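Local coordinates for DPS Protein (Brevibacillus brevis, PDB 1N1Q), which oxidises iron(II) at di-nuclear ferroxidase centres between its subunits, stores the ferric mineral inside a hollow dodecamer and protects DNA from oxidative damage, at the interface of chains A and B. Coordinates in Å, arbitrary orientation; residue numbers count along the deposited sequence, not the author numbering. Chains: chain A/B, DPS Protein.

The interface of chains A and B. Residues chain A 25, 29, 32, 87; chain B 71-74.
Helix 4-33 of chain A, the first helix of the ferritin-like four-helix bundle, receives across the two-fold interface the loop of chain B that runs from helix 39-66 into the short helix 75-81. A:Val25, A:Asn29 and A:Trp32 lie about one turn apart on one flank of the helix, and B:Ala73 fits among their side chains. The side-chain amide of A:Asn29 grips the loop backbone: ND2 donates to B:Ala73 O at 3.1 Å. The bond is practically straight, 179° at the hydrogen, and the oxygen lies in the amide plane of the asparagine, although the nitrogen stands 33° off the carbonyl plane of the alanine. With CG anti to the backbone N (chi1 -174°), the asparagine reaches away from its helix towards chain B. The same carbonyl oxygen takes a second partner, water 1, at 2.8 Å from B:Ala73 O. That water also meets A:Ala87 N at 3.0 Å, linking the loop of chain B to the loop of chain A between helix 75-81 and helix 93-120. Together the amide and the water probably help to hold the direction of this carbonyl. The methyl of B:Ala73 lies at the edge of the A:Trp32 indole, in the ring plane, with CB 3.6 Å from CZ3 on the six-membered ring. B:Pro71 comes from one face of the indole, near its rim, the two side chains running antiparallel, with CG 3.8 Å from A:Trp32 CE3; pyrrolidine ring and methyl both meet the benzo part of the indole, one off its face and one at its edge. The two-fold axis between chains A and B repeats this patch with the chains exchanged; the ferroxidase centres of the homododecamer also lie at two-fold interfaces. One turn before A:Asn29, A:Val25 uses its CG1 branch, which packs against the backbone where B:Ala73 passes into B:Thr74. A:Val25 CG1 comes within 3.7 Å of B:Thr74 CA.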
# COMPACT_ATOMS: atom_id res chain seq x y z
N VAL A 25 -19.43 -3.41 15.32
CA VAL A 25 -19.04 -4.76 15.72
C VAL A 25 -20.24 -5.70 15.85
O VAL A 25 -20.14 -6.88 15.55
CB VAL A 25 -18.24 -4.73 17.05
CG1 VAL A 25 -18.15 -6.14 17.66
CG2 VAL A 25 -16.85 -4.20 16.78
N ASN A 29 -20.92 -9.13 13.94
CA ASN A 29 -21.30 -10.33 14.68
C ASN A 29 -22.38 -11.09 13.92
O ASN A 29 -22.27 -12.29 13.70
CB ASN A 29 -21.81 -9.96 16.08
CG ASN A 29 -22.08 -11.17 16.95
OD1 ASN A 29 -22.86 -12.05 16.59
ND2 ASN A 29 -21.43 -11.22 18.11
N TRP A 32 -21.20 -12.49 10.57
CA TRP A 32 -20.44 -13.72 10.77
C TRP A 32 -21.23 -14.93 11.24
O TRP A 32 -21.09 -16.02 10.71
CB TRP A 32 -19.32 -13.49 11.79
CG TRP A 32 -18.31 -12.46 11.39
CD1 TRP A 32 -17.84 -12.21 10.13
CD2 TRP A 32 -17.60 -11.56 12.26
NE1 TRP A 32 -16.90 -11.22 10.16
CE2 TRP A 32 -16.72 -10.80 11.45
CE3 TRP A 32 -17.62 -11.33 13.64
CZ2 TRP A 32 -15.87 -9.82 11.98
CZ3 TRP A 32 -16.78 -10.35 14.17
CH2 TRP A 32 -15.91 -9.61 13.34
N ALA A 87 -24.30 -8.02 20.95
CA ALA A 87 -24.97 -9.27 20.63
C ALA A 87 -24.75 -10.29 21.74
O ALA A 87 -23.79 -10.20 22.50
CB ALA A 87 -24.45 -9.82 19.31
N PRO B 71 -15.84 -16.34 16.27
CA PRO B 71 -15.06 -15.11 16.37
C PRO B 71 -15.44 -14.16 17.49
O PRO B 71 -16.61 -14.07 17.88
CB PRO B 71 -15.26 -14.46 15.01
CG PRO B 71 -16.70 -14.80 14.74
CD PRO B 71 -16.77 -16.27 15.12
N ILE B 72 -14.45 -13.46 18.00
CA ILE B 72 -14.73 -12.49 19.03
C ILE B 72 -15.50 -11.40 18.32
O ILE B 72 -15.09 -10.88 17.28
CB ILE B 72 -13.43 -12.07 19.70
CG1 ILE B 72 -13.12 -13.12 20.79
CG2 ILE B 72 -13.52 -10.62 20.26
CD1 ILE B 72 -11.71 -12.89 21.45
N ALA B 73 -16.67 -11.09 18.86
CA ALA B 73 -17.55 -10.14 18.22
C ALA B 73 -18.33 -9.19 19.13
O ALA B 73 -19.53 -8.97 18.94
CB ALA B 73 -18.52 -10.90 17.30
N THR B 74 -17.63 -8.66 20.12
CA THR B 74 -18.19 -7.69 21.05
C THR B 74 -17.01 -6.83 21.45
O THR B 74 -15.86 -7.29 21.36
CB THR B 74 -18.79 -8.33 22.33
OG1 THR B 74 -17.75 -8.97 23.08
CG2 THR B 74 -19.89 -9.32 21.97
O HOH W 1 -21.84 -7.43 19.34